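PDB 4HKT: inositol 2-dehydrogenase from Sinorhizobium meliloti, which catalyses the NAD+-dependent oxidation of myo-inositol to 2-keto-myo-inositol (scyllo-inosose), the first step of myo-inositol degradation. Local coordinates for the interface of chains A and B and the interface of chains A and C. Numbering follows the deposited sequence. Chains: chain A/B/C, Inositol 2-dehydrogenase.

Contact 1: the interface of chains A and B. Residues chain A 128, 131-132, 248-252; chain B 257-261, 269.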
ATOM      1  N   HIS A 128       3.689   1.333  17.133  1.00 17.53           N
ATOM      2  CA  HIS A 128       2.592   1.557  16.212  1.00 19.43           C
ATOM      3  C   HIS A 128       1.266   1.710  16.955  1.00 19.38           C
ATOM      4  O   HIS A 128       0.498   2.672  16.722  1.00 18.23           O
ATOM      5  CB  HIS A 128       2.554   0.435  15.174  1.00 21.07           C
ATOM      6  CG  HIS A 128       3.904   0.064  14.645  1.00 23.18           C
ATOM      7  ND1 HIS A 128       4.565   0.821  13.706  1.00 25.70           N
ATOM      8  CD2 HIS A 128       4.744  -0.953  14.959  1.00 27.05           C
ATOM      9  CE1 HIS A 128       5.735   0.273  13.433  1.00 28.97           C
ATOM     10  NE2 HIS A 128       5.884  -0.790  14.204  1.00 27.25           N
ATOM     11  N   ALA A 131       1.181   4.989  18.815  1.00 18.06           N
ATOM     12  CA  ALA A 131       0.841   6.089  17.892  1.00 17.61           C
ATOM     13  C   ALA A 131      -0.668   6.169  17.629  1.00 17.19           C
ATOM     14  O   ALA A 131      -1.227   7.241  17.523  1.00 15.87           O
ATOM     15  CB  ALA A 131       1.640   5.941  16.593  1.00 18.24           C
ATOM     16  N   VAL A 132      -1.368   5.036  17.601  1.00 15.95           N
ATOM     17  CA  VAL A 132      -2.770   5.051  17.324  1.00 16.37           C
ATOM     18  C   VAL A 132      -3.466   5.719  18.501  1.00 18.19           C
ATOM     19  O   VAL A 132      -4.285   6.629  18.349  1.00 18.19           O
ATOM     20  CB  VAL A 132      -3.335   3.622  17.120  1.00 15.66           C
ATOM     21  CG1 VAL A 132      -4.855   3.627  17.225  1.00 15.67           C
ATOM     22  CG2 VAL A 132      -2.866   3.031  15.796  1.00 15.82           C
ATOM     23  N   ALA A 248     -10.865   7.892  11.112  1.00 16.64           N
ATOM     24  CA  ALA A 248     -10.494   6.577  11.638  1.00 16.63           C
ATOM     25  C   ALA A 248      -9.016   6.485  11.615  1.00 17.04           C
ATOM     26  O   ALA A 248      -8.362   7.222  10.869  1.00 15.41           O
ATOM     27  CB  ALA A 248     -11.142   5.479  10.793  1.00 15.96           C
ATOM     28  N   VAL A 249      -8.470   5.590  12.445  1.00 15.15           N
ATOM     29  CA  VAL A 249      -7.056   5.412  12.541  1.00 15.05           C
ATOM     30  C   VAL A 249      -6.774   3.916  12.708  1.00 15.31           C
ATOM     31  O   VAL A 249      -7.548   3.206  13.345  1.00 14.76           O
ATOM     32  CB  VAL A 249      -6.467   6.291  13.671  1.00 15.83           C
ATOM     33  CG1 VAL A 249      -7.071   5.899  15.039  1.00 16.76           C
ATOM     34  CG2 VAL A 249      -4.963   6.175  13.682  1.00 17.84           C
ATOM     35  N   ALA A 250      -5.743   3.446  12.044  1.00 15.76           N
ATOM     36  CA  ALA A 250      -5.323   2.037  12.055  1.00 17.13           C
ATOM     37  C   ALA A 250      -3.809   1.840  12.068  1.00 17.42           C
ATOM     38  O   ALA A 250      -3.046   2.694  11.657  1.00 16.36           O
ATOM     39  CB  ALA A 250      -5.944   1.299  10.886  1.00 17.09           C
ATOM     40  N   ALA A 251      -3.385   0.709  12.621  1.00 18.09           N
ATOM     41  CA  ALA A 251      -2.017   0.347  12.642  1.00 19.74           C
ATOM     42  C   ALA A 251      -1.850  -0.842  11.745  1.00 21.68           C
ATOM     43  O   ALA A 251      -2.623  -1.791  11.832  1.00 21.10           O
ATOM     44  CB  ALA A 251      -1.561  -0.014  14.033  1.00 20.68           C
ATOM     45  N   GLU A 252      -0.808  -0.789  10.925  1.00 22.37           N
ATOM     46  CA  GLU A 252      -0.523  -1.827   9.916  1.00 25.18           C
ATOM     47  C   GLU A 252       0.386  -2.946  10.448  1.00 23.23           C
ATOM     48  O   GLU A 252       1.207  -2.749  11.334  1.00 24.17           O
ATOM     49  CB  GLU A 252       0.188  -1.212   8.683  1.00 29.52           C
ATOM     50  CG  GLU A 252      -0.684  -0.273   7.846  1.00 33.53           C
ATOM     51  CD  GLU A 252       0.131   0.787   7.103  1.00 40.44           C
ATOM     52  OE1 GLU A 252       1.324   0.557   6.800  1.00 44.18           O
ATOM     53  OE2 GLU A 252      -0.433   1.860   6.820  1.00 42.38           O
TER
ATOM     54  N   VAL B 257       6.948   4.798  12.370  1.00 28.98           N
ATOM     55  CA  VAL B 257       5.710   4.116  12.765  1.00 30.55           C
ATOM     56  C   VAL B 257       4.774   3.945  11.567  1.00 29.08           C
ATOM     57  O   VAL B 257       4.699   4.802  10.672  1.00 28.09           O
ATOM     58  CB  VAL B 257       4.994   4.777  13.981  1.00 34.60           C
ATOM     59  CG1 VAL B 257       5.971   5.027  15.138  1.00 35.35           C
ATOM     60  CG2 VAL B 257       4.314   6.076  13.597  1.00 36.44           C
ATOM     61  N   SER B 258       4.076   2.823  11.540  1.00 26.42           N
ATOM     62  CA  SER B 258       3.204   2.498  10.424  1.00 25.35           C
ATOM     63  C   SER B 258       1.764   2.574  10.887  1.00 22.34           C
ATOM     64  O   SER B 258       1.171   1.546  11.310  1.00 20.16           O
ATOM     65  CB  SER B 258       3.571   1.141   9.812  1.00 27.01           C
ATOM     66  OG  SER B 258       4.937   1.123   9.461  1.00 33.23           O
ATOM     67  N   ILE B 259       1.230   3.820  10.882  1.00 20.13           N
ATOM     68  CA  ILE B 259      -0.189   4.058  11.086  1.00 18.44           C
ATOM     69  C   ILE B 259      -0.734   4.826   9.888  1.00 19.04           C
ATOM     70  O   ILE B 259       0.031   5.348   9.045  1.00 20.23           O
ATOM     71  CB  ILE B 259      -0.548   4.782  12.409  1.00 19.72           C
ATOM     72  CG1 ILE B 259      -0.081   6.227  12.412  1.00 19.70           C
ATOM     73  CG2 ILE B 259       0.028   4.032  13.596  1.00 20.92           C
ATOM     74  CD1 ILE B 259      -0.754   7.042  13.502  1.00 20.01           C
ATOM     75  N   GLU B 260      -2.047   4.898   9.834  1.00 18.65           N
ATOM     76  CA  GLU B 260      -2.745   5.621   8.798  1.00 19.63           C
ATOM     77  C   GLU B 260      -4.004   6.224   9.400  1.00 18.99           C
ATOM     78  O   GLU B 260      -4.744   5.517  10.069  1.00 19.14           O
ATOM     79  CB  GLU B 260      -3.083   4.661   7.676  1.00 19.89           C
ATOM     80  CG  GLU B 260      -3.792   5.360   6.546  1.00 23.12           C
ATOM     81  CD  GLU B 260      -3.876   4.527   5.306  1.00 22.76           C
ATOM     82  OE1 GLU B 260      -4.518   3.473   5.371  1.00 22.01           O
ATOM     83  OE2 GLU B 260      -3.318   4.946   4.274  1.00 26.73           O
ATOM     84  N   ILE B 261      -4.253   7.525   9.154  1.00 18.59           N
ATOM     85  CA  ILE B 261      -5.448   8.196   9.636  1.00 18.75           C
ATOM     86  C   ILE B 261      -6.281   8.608   8.431  1.00 19.52           C
ATOM     87  O   ILE B 261      -5.730   9.117   7.447  1.00 19.87           O
ATOM     88  CB  ILE B 261      -5.083   9.435  10.471  1.00 20.81           C
ATOM     89  CG1 ILE B 261      -4.196   9.021  11.644  1.00 22.54           C
ATOM     90  CG2 ILE B 261      -6.324  10.145  11.003  1.00 21.44           C
ATOM     91  CD1 ILE B 261      -3.506  10.147  12.383  1.00 23.79           C
ATOM     92  N   ARG B 269      -0.531   8.587   5.979  1.00 21.96           N
ATOM     93  CA  ARG B 269       0.512   7.884   6.715  1.00 22.43           C
ATOM     94  C   ARG B 269       1.630   8.881   7.038  1.00 22.45           C
ATOM     95  O   ARG B 269       1.750   9.918   6.376  1.00 21.49           O
ATOM     96  CB  ARG B 269       1.076   6.751   5.869  1.00 23.33           C
ATOM     97  CG  ARG B 269       0.100   5.689   5.420  1.00 24.08           C
ATOM     98  CD  ARG B 269       0.891   4.580   4.725  1.00 26.27           C
ATOM     99  NE  ARG B 269       0.144   3.345   4.476  1.00 29.44           N
ATOM    100  CZ  ARG B 269      -0.374   2.976   3.291  1.00 31.52           C
ATOM    101  NH1 ARG B 269      -0.294   3.764   2.205  1.00 34.14           N
ATOM    102  NH2 ARG B 269      -1.011   1.820   3.185  1.00 31.09           N
TER
HETATM  103  O   HOH W   1      -3.314   1.390   6.348  1.00 26.28           O

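Contact 2: the interface of chains A and C. Residues chain A 193-196, 211-214, 226-228; chain C 146, 215, 217, 223, 225.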
ATOM      1  N   ALA A 193     -19.962 -13.466  22.372  1.00 14.63           N
ATOM      2  CA  ALA A 193     -18.909 -14.178  21.675  1.00 14.54           C
ATOM      3  C   ALA A 193     -19.386 -15.449  20.997  1.00 13.93           C
ATOM      4  O   ALA A 193     -20.347 -16.050  21.429  1.00 14.18           O
ATOM      5  CB  ALA A 193     -17.830 -14.527  22.685  1.00 14.94           C
ATOM      6  N   THR A 194     -18.658 -15.881  19.978  1.00 14.99           N
ATOM      7  CA  THR A 194     -18.906 -17.134  19.314  1.00 14.48           C
ATOM      8  C   THR A 194     -17.561 -17.813  19.153  1.00 13.34           C
ATOM      9  O   THR A 194     -16.516 -17.189  19.269  1.00 13.06           O
ATOM     10  CB  THR A 194     -19.506 -16.933  17.930  1.00 15.27           C
ATOM     11  OG1 THR A 194     -18.587 -16.158  17.144  1.00 17.24           O
ATOM     12  CG2 THR A 194     -20.858 -16.235  18.012  1.00 16.30           C
ATOM     13  N   ALA A 195     -17.568 -19.107  18.900  1.00 13.61           N
ATOM     14  CA  ALA A 195     -16.302 -19.856  18.917  1.00 13.30           C
ATOM     15  C   ALA A 195     -16.438 -21.168  18.176  1.00 12.98           C
ATOM     16  O   ALA A 195     -17.524 -21.676  18.012  1.00 12.12           O
ATOM     17  CB  ALA A 195     -15.852 -20.082  20.389  1.00 12.96           C
ATOM     18  N   ALA A 196     -15.340 -21.675  17.671  1.00 14.18           N
ATOM     19  CA  ALA A 196     -15.384 -22.941  16.975  1.00 15.06           C
ATOM     20  C   ALA A 196     -14.008 -23.591  17.001  1.00 14.59           C
ATOM     21  O   ALA A 196     -13.014 -22.978  17.345  1.00 13.89           O
ATOM     22  CB  ALA A 196     -15.848 -22.738  15.553  1.00 15.08           C
ATOM     23  N   SER A 211     -10.883 -20.658  16.976  1.00 14.81           N
ATOM     24  CA  SER A 211     -11.376 -19.598  16.113  1.00 15.03           C
ATOM     25  C   SER A 211     -12.522 -18.915  16.830  1.00 14.08           C
ATOM     26  O   SER A 211     -13.575 -19.523  17.062  1.00 14.06           O
ATOM     27  CB  SER A 211     -11.871 -20.154  14.776  1.00 15.09           C
ATOM     28  OG  SER A 211     -10.855 -20.891  14.087  1.00 14.52           O
ATOM     29  N   VAL A 212     -12.322 -17.643  17.188  1.00 14.08           N
ATOM     30  CA  VAL A 212     -13.288 -16.939  17.977  1.00 12.96           C
ATOM     31  C   VAL A 212     -13.570 -15.488  17.552  1.00 12.54           C
ATOM     32  O   VAL A 212     -12.707 -14.786  17.019  1.00 12.61           O
ATOM     33  CB  VAL A 212     -12.937 -17.013  19.468  1.00 14.03           C
ATOM     34  CG1 VAL A 212     -12.721 -18.465  19.900  1.00 15.44           C
ATOM     35  CG2 VAL A 212     -11.715 -16.165  19.814  1.00 13.99           C
ATOM     36  N   SER A 213     -14.808 -15.082  17.785  1.00 12.67           N
ATOM     37  CA  SER A 213     -15.278 -13.745  17.489  1.00 12.41           C
ATOM     38  C   SER A 213     -15.949 -13.176  18.713  1.00 13.11           C
ATOM     39  O   SER A 213     -16.694 -13.869  19.400  1.00 11.74           O
ATOM     40  CB  SER A 213     -16.271 -13.766  16.322  1.00 13.37           C
ATOM     41  OG  SER A 213     -15.722 -14.438  15.227  1.00 14.19           O
ATOM     42  N   VAL A 214     -15.665 -11.891  19.000  1.00 14.17           N
ATOM     43  CA  VAL A 214     -16.200 -11.236  20.187  1.00 13.51           C
ATOM     44  C   VAL A 214     -16.633  -9.787  19.919  1.00 13.74           C
ATOM     45  O   VAL A 214     -15.969  -9.055  19.179  1.00 14.73           O
ATOM     46  CB  VAL A 214     -15.190 -11.145  21.340  1.00 13.89           C
ATOM     47  CG1 VAL A 214     -15.892 -10.681  22.594  1.00 15.07           C
ATOM     48  CG2 VAL A 214     -14.501 -12.449  21.648  1.00 14.94           C
ATOM     49  N   ILE A 226     -13.553  -8.130  18.116  1.00 16.02           N
ATOM     50  CA  ILE A 226     -12.305  -8.847  18.165  1.00 15.03           C
ATOM     51  C   ILE A 226     -12.419 -10.144  17.332  1.00 14.63           C
ATOM     52  O   ILE A 226     -13.392 -10.885  17.484  1.00 13.80           O
ATOM     53  CB  ILE A 226     -11.896  -9.178  19.621  1.00 15.23           C
ATOM     54  CG1 ILE A 226     -11.598  -7.913  20.420  1.00 15.52           C
ATOM     55  CG2 ILE A 226     -10.590  -9.976  19.616  1.00 16.59           C
ATOM     56  CD1 ILE A 226     -11.667  -8.117  21.934  1.00 15.35           C
ATOM     57  N   SER A 227     -11.437 -10.383  16.462  1.00 14.11           N
ATOM     58  CA  SER A 227     -11.341 -11.612  15.673  1.00 15.08           C
ATOM     59  C   SER A 227     -10.009 -12.295  16.016  1.00 14.55           C
ATOM     60  O   SER A 227      -8.972 -11.667  15.902  1.00 14.82           O
ATOM     61  CB  SER A 227     -11.326 -11.255  14.166  1.00 16.28           C
ATOM     62  OG  SER A 227     -11.200 -12.395  13.333  1.00 18.65           O
ATOM     63  N   ASN A 228     -10.037 -13.578  16.393  1.00 13.87           N
ATOM     64  CA  ASN A 228      -8.826 -14.337  16.761  1.00 13.83           C
ATOM     65  C   ASN A 228      -8.842 -15.674  16.016  1.00 13.60           C
ATOM     66  O   ASN A 228      -9.873 -16.355  15.963  1.00 12.70           O
ATOM     67  CB  ASN A 228      -8.840 -14.674  18.274  1.00 14.39           C
ATOM     68  CG  ASN A 228      -8.350 -13.562  19.204  1.00 15.93           C
ATOM     69  OD1 ASN A 228      -8.274 -13.809  20.416  1.00 17.50           O
ATOM     70  ND2 ASN A 228      -8.076 -12.335  18.695  1.00 15.84           N
TER
HETATM   71  N   MSE C 146     -13.132 -17.582   8.770  1.00 16.43           N
HETATM   72  CA  MSE C 146     -13.596 -16.366   9.470  1.00 17.17           C
HETATM   73  C   MSE C 146     -13.662 -15.235   8.468  1.00 16.73           C
HETATM   74  O   MSE C 146     -12.705 -14.989   7.755  1.00 19.47           O
HETATM   75  CB  MSE C 146     -12.627 -16.025  10.601  1.00 17.34           C
HETATM   76  CG  MSE C 146     -12.504 -17.211  11.564  1.00 20.60           C
HETATM   77 SE   MSE C 146     -11.404 -16.777  13.110  1.00 23.51          SE
HETATM   78  CE  MSE C 146     -12.812 -15.693  13.943  1.00 21.18           C
ATOM     79  N   ILE C 215     -22.260 -10.871  14.657  1.00 14.49           N
ATOM     80  CA  ILE C 215     -21.563 -12.115  14.400  1.00 15.44           C
ATOM     81  C   ILE C 215     -22.576 -13.158  13.923  1.00 15.49           C
ATOM     82  O   ILE C 215     -23.581 -13.420  14.606  1.00 15.37           O
ATOM     83  CB  ILE C 215     -20.869 -12.706  15.641  1.00 15.87           C
ATOM     84  CG1 ILE C 215     -19.942 -11.720  16.310  1.00 15.65           C
ATOM     85  CG2 ILE C 215     -20.095 -13.966  15.233  1.00 16.13           C
ATOM     86  CD1 ILE C 215     -19.592 -12.136  17.749  1.00 15.72           C
ATOM     87  N   GLN C 217     -22.819 -17.244  12.538  1.00 13.51           N
ATOM     88  CA  GLN C 217     -22.091 -18.505  12.597  1.00 14.42           C
ATOM     89  C   GLN C 217     -22.884 -19.568  11.876  1.00 14.46           C
ATOM     90  O   GLN C 217     -24.124 -19.604  11.950  1.00 14.11           O
ATOM     91  CB  GLN C 217     -21.761 -18.889  14.044  1.00 14.64           C
ATOM     92  CG  GLN C 217     -21.051 -20.231  14.213  1.00 14.98           C
ATOM     93  CD  GLN C 217     -20.404 -20.386  15.554  1.00 15.42           C
ATOM     94  OE1 GLN C 217     -21.049 -20.206  16.596  1.00 15.25           O
ATOM     95  NE2 GLN C 217     -19.132 -20.714  15.559  1.00 16.15           N
ATOM     96  N   GLN C 223     -17.428 -18.352  11.072  1.00 15.07           N
ATOM     97  CA  GLN C 223     -17.930 -17.096  11.612  1.00 14.80           C
ATOM     98  C   GLN C 223     -17.716 -15.877  10.711  1.00 16.42           C
ATOM     99  O   GLN C 223     -16.645 -15.709  10.095  1.00 16.22           O
ATOM    100  CB  GLN C 223     -17.279 -16.848  12.948  1.00 14.48           C
ATOM    101  CG  GLN C 223     -17.611 -17.889  14.018  1.00 13.88           C
ATOM    102  CD  GLN C 223     -16.479 -18.044  15.010  1.00 14.64           C
ATOM    103  OE1 GLN C 223     -16.174 -17.123  15.729  1.00 15.51           O
ATOM    104  NE2 GLN C 223     -15.846 -19.207  15.038  1.00 14.74           N
ATOM    105  N   ILE C 225     -18.075 -11.677  10.999  1.00 16.12           N
ATOM    106  CA  ILE C 225     -18.268 -10.514  11.776  1.00 17.32           C
ATOM    107  C   ILE C 225     -18.584  -9.374  10.825  1.00 17.24           C
ATOM    108  O   ILE C 225     -17.903  -9.182   9.805  1.00 18.68           O
ATOM    109  CB  ILE C 225     -16.967 -10.157  12.496  1.00 19.59           C
ATOM    110  CG1 ILE C 225     -16.509 -11.272  13.403  1.00 21.03           C
ATOM    111  CG2 ILE C 225     -17.150  -8.928  13.347  1.00 22.80           C
ATOM    112  CD1 ILE C 225     -15.152 -11.002  14.045  1.00 20.41           C
TER
HETATM  113  O   HOH W   2     -20.271 -20.249  19.261  1.00 12.26           O

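Contact 1: the interface of chains A and B
Strand 248-251 of chain A runs antiparallel to strand 259-263 of chain B, joining the two copies of this Gfo/Idh/MocA-family enzyme in an intermolecular beta-sheet, with A:Ala250 and B:Glu260 exchanging a pair of backbone hydrogen bonds, A:Ala250 N to B:Glu260 O and B:Glu260 N to A:Ala250 O, each 3.0 Å. Two residues further along, just past the strand end, the amide of A:Glu252 donates to B:Ser258 O from above the carbonyl plane. A:His128, on helix 127-137, has its ring swung beside its own backbone N (chi1 -43°), so that ND1 accepts the N-H of B:Ser258 at 3.0 Å, close to the ring plane and almost straight, a bond that would fit an ND1 without a proton. B:Ile259 holds CG1 in the crowded position between its backbone N and carbonyl carbon (chi1 69°). Its CG2 branch thus lies against the helix, 3.8 Å from A:Val132 CG2, which it meets obliquely, and near A:Ala131 CB. A:Glu252 forms a salt bridge across the interface: its extended chain crosses B:Arg269 at about a right angle, and OE2 takes NE at 2.8 Å, within the guanidinium plane but above its own carboxylate plane, the two planes 82° apart. In a second, looser pair within chain B, B:Glu260 OE2 sits over a guanidinium face, 3.8 Å from B:Arg269 NE, so the arginine may offset the charge of both acids. Water 1 links A:Glu252 OE2 to B:Glu260 OE1, 2.6 Å from the latter.

Contact 2: the interface of chains A and C
C:Gln223 and C:Gln217, from neighbouring strands 223-229 and 211-218, reach across to a beta-sheet surface of chain A in the C-terminal part of this Gfo/Idh/MocA dehydrogenase, where the two copies meet face to face, side chains of chain C reaching hydroxyls and backbone carbonyls of chain A. C:Gln223 leaves the backbone with CG anti to its carbonyl carbon (chi1 -63°) and stays extended beyond CG, sliding past A:Thr194 in the opposite direction. Its amide spans two strands of chain A. The oxygen OE1 is gripped by two hydroxyls, A:Ser213 OG at 2.8 Å and A:Thr194 OG1 at 3.0 Å, both coming from above the carbonyl plane. The nitrogen NE2 gives a nearly straight bond to A:Ser211 O, 3.1 Å away; the acceptor lies in the amide plane, while the donor stands well above the plane of the backbone carbonyl. Bonds at both ends fix the rotation of the amide and tell its oxygen from its nitrogen. C:Gln217 differs in its first torsion, CG anti to the backbone N (chi1 177°), and its NE2 donates to A:Ala195 O, again from above the carbonyl plane. Apolar contacts flank these polar groups. C:Ile215 and A:Thr194 meet tip to tip, CG2 to CG2 at 3.7 Å, and C:Ile225 lays CD1 against CB of both A:Ser213 and A:Ser227. The selenomethionine C:Met146 bends at its last torsion (chi3 75°), putting its selenium 3.8 Å from A:Ser211 CB and turning CE toward A:Ser213 OG. Water 2 is 2.8 Å from C:Gln217 OE1 and also bonds the backbone N of A:Ala195.

The C-alpha centres of contact 1 and contact 2 lie about 24 Å apart, and the two use different residues of chain A. Contact 1 draws on helix 127-137 and strand 248-251, contact 2 on strands 188-196, 211-218 and 223-229. One subunit can therefore hold two neighbours at once, B by extending a sheet edge-on and C by packing sheet against sheet. Each interface is two-fold symmetric, so their combination is consistent with the four copies of the deposited assembly forming a dimer of dimers, although the structure alone does not prove that this tetramer exists in solution.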